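Local structure of phosphopantothenoylcysteine decarboxylase (Cryptococcus neoformans, 6EOA) at residues A[169-173]-A[198-203]; A[77-83]-A[100-105]. The protein binds flavin mononucleotide and, as a member of the HFCD flavoprotein superfamily, probably decarboxylates phosphopantothenoylcysteine on the route to coenzyme A. One frame throughout, in Å; residues are numbered along the deposited sequence.

Contact 1. Residues A[169-173]-A[198-203]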
loop_
_atom_site.group_PDB
_atom_site.type_symbol
_atom_site.label_atom_id
_atom_site.label_comp_id
_atom_site.label_asym_id
_atom_site.label_seq_id
_atom_site.Cartn_x
_atom_site.Cartn_y
_atom_site.Cartn_z
ATOM N N VAL A 169 8.912 21.397 -2.555
ATOM C CA VAL A 169 7.683 20.658 -2.807
ATOM C C VAL A 169 6.477 21.410 -2.267
ATOM O O VAL A 169 6.469 21.829 -1.110
ATOM C CB VAL A 169 7.714 19.252 -2.168
ATOM C CG1 VAL A 169 6.370 18.555 -2.345
ATOM C CG2 VAL A 169 8.833 18.421 -2.765
ATOM N N ILE A 170 5.463 21.580 -3.108
ATOM C CA ILE A 170 4.213 22.186 -2.676
ATOM C C ILE A 170 3.096 21.152 -2.675
ATOM O O ILE A 170 2.784 20.560 -3.705
ATOM C CB ILE A 170 3.808 23.359 -3.575
ATOM C CG1 ILE A 170 4.898 24.435 -3.567
ATOM C CG2 ILE A 170 2.482 23.936 -3.114
ATOM C CD1 ILE A 170 4.643 25.564 -4.538
ATOM N N VAL A 171 2.496 20.942 -1.508
ATOM C CA VAL A 171 1.413 19.981 -1.365
ATOM C C VAL A 171 0.070 20.687 -1.196
ATOM O O VAL A 171 -0.093 21.528 -0.318
ATOM C CB VAL A 171 1.653 19.051 -0.170
ATOM C CG1 VAL A 171 0.629 17.934 -0.164
ATOM C CG2 VAL A 171 3.054 18.480 -0.231
ATOM N N CYS A 172 -0.888 20.342 -2.047
ATOM C CA CYS A 172 -2.215 20.935 -1.981
ATOM C C CYS A 172 -3.253 19.881 -1.642
ATOM O O CYS A 172 -3.826 19.261 -2.536
ATOM C CB CYS A 172 -2.567 21.618 -3.301
ATOM S SG CYS A 172 -1.245 22.670 -3.956
ATOM N N PRO A 173 -3.495 19.672 -0.339
ATOM C CA PRO A 173 -4.476 18.674 0.094
ATOM C C PRO A 173 -5.854 18.978 -0.482
ATOM O O PRO A 173 -6.244 20.142 -0.578
ATOM C CB PRO A 173 -4.468 18.803 1.621
ATOM C CG PRO A 173 -3.145 19.431 1.945
ATOM C CD PRO A 173 -2.862 20.357 0.801
ATOM N N TYR A 198 8.211 20.058 3.215
ATOM C CA TYR A 198 7.254 20.352 2.152
ATOM C C TYR A 198 6.410 21.571 2.525
ATOM O O TYR A 198 6.097 21.786 3.696
ATOM C CB TYR A 198 6.330 19.161 1.873
ATOM C CG TYR A 198 6.985 17.916 1.299
ATOM C CD1 TYR A 198 8.367 17.812 1.179
ATOM C CD2 TYR A 198 6.208 16.844 0.869
ATOM C CE1 TYR A 198 8.956 16.672 0.657
ATOM C CE2 TYR A 198 6.788 15.701 0.343
ATOM C CZ TYR A 198 8.162 15.621 0.240
ATOM O OH TYR A 198 8.746 14.491 -0.285
ATOM N N LEU A 199 6.041 22.362 1.524
ATOM C CA LEU A 199 5.148 23.494 1.737
ATOM C C LEU A 199 3.705 23.076 1.503
ATOM O O LEU A 199 3.393 22.431 0.501
ATOM C CB LEU A 199 5.516 24.654 0.815
ATOM C CG LEU A 199 6.832 25.363 1.110
ATOM C CD1 LEU A 199 7.039 26.482 0.110
ATOM C CD2 LEU A 199 6.852 25.899 2.533
ATOM N N VAL A 200 2.825 23.440 2.428
ATOM C CA VAL A 200 1.428 23.050 2.315
ATOM C C VAL A 200 0.548 24.231 1.955
ATOM O O VAL A 200 0.324 25.123 2.771
ATOM C CB VAL A 200 0.897 22.425 3.623
ATOM C CG1 VAL A 200 -0.557 21.993 3.455
ATOM C CG2 VAL A 200 1.759 21.251 4.037
ATOM N N SER A 201 0.061 24.243 0.720
ATOM C CA SER A 201 -1.014 25.155 0.359
ATOM C C SER A 201 -2.309 24.535 0.861
ATOM O O SER A 201 -3.064 23.939 0.089
ATOM C CB SER A 201 -1.063 25.397 -1.148
ATOM O OG SER A 201 -2.086 26.313 -1.481
ATOM N N GLY A 202 -2.532 24.658 2.170
ATOM C CA GLY A 202 -3.645 24.018 2.850
ATOM C C GLY A 202 -4.956 24.293 2.154
ATOM O O GLY A 202 -5.092 25.312 1.471
ATOM N N PRO A 203 -5.929 23.387 2.318
ATOM C CA PRO A 203 -7.197 23.491 1.591
ATOM C C PRO A 203 -7.983 24.733 1.990
ATOM O O PRO A 203 -7.690 25.339 3.023
ATOM C CB PRO A 203 -7.941 22.220 2.008
ATOM C CG PRO A 203 -7.402 21.911 3.359
ATOM C CD PRO A 203 -5.951 22.302 3.313
#

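Contact 2. Residues A[77-83]-A[100-105]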
loop_
_atom_site.group_PDB
_atom_site.type_symbol
_atom_site.label_atom_id
_atom_site.label_comp_id
_atom_site.label_asym_id
_atom_site.label_seq_id
_atom_site.Cartn_x
_atom_site.Cartn_y
_atom_site.Cartn_z
ATOM N N TYR A 77 -9.260 12.623 -15.346
ATOM C CA TYR A 77 -8.890 13.317 -16.578
ATOM C C TYR A 77 -8.016 12.444 -17.474
ATOM O O TYR A 77 -7.385 11.493 -17.012
ATOM C CB TYR A 77 -8.173 14.636 -16.264
ATOM C CG TYR A 77 -6.754 14.484 -15.754
ATOM C CD1 TYR A 77 -5.663 14.748 -16.577
ATOM C CD2 TYR A 77 -6.504 14.075 -14.451
ATOM C CE1 TYR A 77 -4.363 14.607 -16.112
ATOM C CE2 TYR A 77 -5.210 13.935 -13.978
ATOM C CZ TYR A 77 -4.148 14.200 -14.813
ATOM O OH TYR A 77 -2.862 14.060 -14.342
ATOM N N SER A 78 -7.991 12.777 -18.759
ATOM C CA SER A 78 -7.212 12.031 -19.741
ATOM C C SER A 78 -6.123 12.897 -20.366
ATOM O O SER A 78 -6.060 14.105 -20.127
ATOM C CB SER A 78 -8.125 11.482 -20.835
ATOM O OG SER A 78 -8.719 12.544 -21.562
ATOM N N GLN A 79 -5.271 12.276 -21.173
ATOM C CA GLN A 79 -4.216 12.996 -21.872
ATOM C C GLN A 79 -4.821 14.013 -22.832
ATOM O O GLN A 79 -4.282 15.100 -23.036
ATOM C CB GLN A 79 -3.311 12.022 -22.631
ATOM C CG GLN A 79 -2.279 12.692 -23.519
ATOM C CD GLN A 79 -1.189 13.373 -22.721
ATOM O OE1 GLN A 79 -0.534 12.748 -21.886
ATOM N NE2 GLN A 79 -0.991 14.661 -22.970
ATOM N N GLU A 80 -5.963 13.657 -23.406
ATOM C CA GLU A 80 -6.585 14.508 -24.403
ATOM C C GLU A 80 -7.268 15.707 -23.761
ATOM O O GLU A 80 -7.392 16.760 -24.387
ATOM C CB GLU A 80 -7.575 13.708 -25.247
ATOM C CG GLU A 80 -7.502 14.051 -26.730
ATOM C CD GLU A 80 -6.077 14.011 -27.270
ATOM O OE1 GLU A 80 -5.316 13.082 -26.911
ATOM O OE2 GLU A 80 -5.717 14.919 -28.047
ATOM N N ASP A 81 -7.698 15.553 -22.512
ATOM C CA ASP A 81 -8.199 16.686 -21.741
ATOM C C ASP A 81 -7.095 17.729 -21.615
ATOM O O ASP A 81 -7.328 18.923 -21.806
ATOM C CB ASP A 81 -8.679 16.248 -20.352
ATOM C CG ASP A 81 -9.950 15.417 -20.403
ATOM O OD1 ASP A 81 -10.741 15.586 -21.356
ATOM O OD2 ASP A 81 -10.155 14.589 -19.491
ATOM N N VAL A 82 -5.891 17.262 -21.295
ATOM C CA VAL A 82 -4.724 18.134 -21.199
ATOM C C VAL A 82 -4.427 18.798 -22.544
ATOM O O VAL A 82 -4.229 20.011 -22.615
ATOM C CB VAL A 82 -3.478 17.359 -20.727
ATOM C CG1 VAL A 82 -2.235 18.230 -20.838
ATOM C CG2 VAL A 82 -3.664 16.862 -19.300
ATOM N N ASP A 83 -4.411 17.998 -23.606
ATOM C CA ASP A 83 -4.160 18.509 -24.952
ATOM C C ASP A 83 -5.206 19.538 -25.377
ATOM O O ASP A 83 -4.860 20.594 -25.917
ATOM C CB ASP A 83 -4.118 17.361 -25.958
ATOM C CG ASP A 83 -2.837 16.549 -25.862
ATOM O OD1 ASP A 83 -2.104 16.702 -24.858
ATOM O OD2 ASP A 83 -2.561 15.756 -26.789
ATOM N N HIS A 100 1.864 15.997 -27.905
ATOM C CA HIS A 100 1.242 16.629 -26.735
ATOM C C HIS A 100 1.931 17.931 -26.298
ATOM O O HIS A 100 1.894 18.291 -25.120
ATOM C CB HIS A 100 1.195 15.643 -25.559
ATOM C CG HIS A 100 0.676 14.285 -25.925
ATOM N ND1 HIS A 100 -0.478 14.098 -26.655
ATOM C CD2 HIS A 100 1.152 13.046 -25.653
ATOM C CE1 HIS A 100 -0.687 12.804 -26.822
ATOM N NE2 HIS A 100 0.287 12.144 -26.222
ATOM N N PHE A 101 2.602 18.588 -27.243
ATOM C CA PHE A 101 3.042 19.993 -27.131
ATOM C C PHE A 101 4.283 20.474 -26.320
ATOM O O PHE A 101 4.443 21.688 -26.211
ATOM C CB PHE A 101 1.869 20.833 -26.605
ATOM C CG PHE A 101 0.753 21.007 -27.588
ATOM C CD1 PHE A 101 0.936 21.764 -28.731
ATOM C CD2 PHE A 101 -0.488 20.433 -27.360
ATOM C CE1 PHE A 101 -0.090 21.934 -29.639
ATOM C CE2 PHE A 101 -1.522 20.602 -28.263
ATOM C CZ PHE A 101 -1.322 21.354 -29.405
ATOM N N GLY A 102 5.155 19.643 -25.744
ATOM C CA GLY A 102 5.038 18.213 -25.571
ATOM C C GLY A 102 4.950 18.078 -24.064
ATOM O O GLY A 102 5.934 18.278 -23.351
ATOM N N VAL A 103 3.753 17.763 -23.579
ATOM C CA VAL A 103 3.520 17.573 -22.154
ATOM C C VAL A 103 2.887 16.196 -21.984
ATOM O O VAL A 103 1.671 16.041 -22.088
ATOM C CB VAL A 103 2.613 18.629 -21.497
ATOM C CG1 VAL A 103 2.477 18.351 -20.006
ATOM C CG2 VAL A 103 3.160 20.028 -21.738
ATOM N N ARG A 104 3.716 15.193 -21.730
ATOM C CA ARG A 104 3.202 13.847 -21.538
ATOM C C ARG A 104 2.771 13.641 -20.092
ATOM O O ARG A 104 3.446 14.071 -19.157
ATOM C CB ARG A 104 4.244 12.800 -21.951
ATOM C CG ARG A 104 4.360 11.631 -20.985
ATOM C CD ARG A 104 5.003 10.420 -21.641
ATOM N NE ARG A 104 4.070 9.705 -22.509
ATOM C CZ ARG A 104 4.212 8.435 -22.880
ATOM N NH1 ARG A 104 5.254 7.726 -22.461
ATOM N NH2 ARG A 104 3.307 7.871 -23.672
ATOM N N VAL A 105 1.624 12.997 -19.926
ATOM C CA VAL A 105 1.163 12.581 -18.615
ATOM C C VAL A 105 1.786 11.229 -18.287
ATOM O O VAL A 105 1.382 10.208 -18.839
ATOM C CB VAL A 105 -0.377 12.480 -18.557
ATOM C CG1 VAL A 105 -0.824 11.876 -17.239
ATOM C CG2 VAL A 105 -1.014 13.852 -18.777
#

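Contact 1. Residues A[169-173]-A[198-203]
This is a parallel beta pairing at one margin of the flavoprotein sheet, where the short outermost strand 199-200 lies beside strand 169-173. The strands keep step from Val-169 with Tyr-198 to Cys-172 with Ser-201. Leu-199 is bonded through both of its backbone polar groups: its N donates to Val-169 O at 2.7 Å and its O accepts from Val-171 N, also at 2.7 Å. A weak bond from Ser-201 N to Val-171 O (2.9 Å, 128° at the hydrogen) follows, and there the pairing gives out, because Ser-201 is the centre of an inverse gamma turn and Pro-173 brings no amide hydrogen. Ile-170 and Leu-199 lie on one face of the sheet, both touching Phe-232 of helix 222-237. On the other face sit Val-171 and Val-200, the latter against helix 183-195, so the edge is covered by a helix on each side. The Tyr-198 ring reaches back under the inner strand: Val-169 CG1 stands 3.8 Å from the ring centroid in a CH-pi contact, and Val-171 CG2 is 3.7 Å from Tyr-198 CD2. At the far end, about 8 Å from the FMN, Pro-173 CB lies 4.2 Å from Pro-203 CD. Backbone bonds therefore set the register, while mainly apolar side chains pack on both faces of a strand end that leads into FMN-binding Ala-174.

Contact 2. Residues A[77-83]-A[100-105]
His-100 ND1 donates to Asp-83 OD2 at 2.7 Å, a His-carboxylate hydrogen bond that ties the loop to helix 79-89, one turn in from its start. Beside it the Gln-79 amide bonds to two backbone groups of 103-105: OE1 accepts from Val-105 N (2.9 Å) and NE2 donates to Val-103 O (3.1 Å), so one side-chain amide satisfies both much as a neighbouring strand would. The second NE2 hydrogen goes to Asp-83 OD1 at 3.0 Å, within the helix. Asp-83 thus divides its carboxylate between Gln-79 and His-100, and the histidine ring lies flat against the glutamine, with Gln-79 CG 3.7 Å from the ring centroid in a CH-pi contact. The helix itself begins with a capping box: Ser-78 N donates to Asp-81 OD2 (2.9 Å), and Asp-81 N returns a weak bond to Ser-78 OG (3.3 Å). This helix and the loop after it form the crossover from strand 63-69 to the edge strand 105-106, a beta-alpha-beta connection of the Rossmann-like flavoprotein fold. Under the polar layer, Val-105 CG2 packs 4.0 Å from Val-82 CG2 and 4.3 Å from Tyr-77 CE1, while the Tyr-77 hydroxyl is hydrogen-bonded to Thr-41. Farther out, the exposed Phe-101 brings CE2 to 4.1 Å from Asp-83 O and rests on Val-86 and Arg-87 of the same helix.

How the contacts relate
From the N terminus the chain first lays down strands 35-41 and 63-69, then enters helix 79-89. Contact 2 closes the loop that runs from the start of this helix back to strand 105-106, one margin of the parallel sheet. The chain next crosses to the other half through strand 133-139, and contact 1 closes a later, mostly helical loop between strands 169-173 and 199-200 at the opposite margin. The two loops follow in series, neither enclosing nor crossing the other. Their centres are 24 Å apart, on opposite sides of the chain's centre, so they lie near the two margins of one sheet without touching.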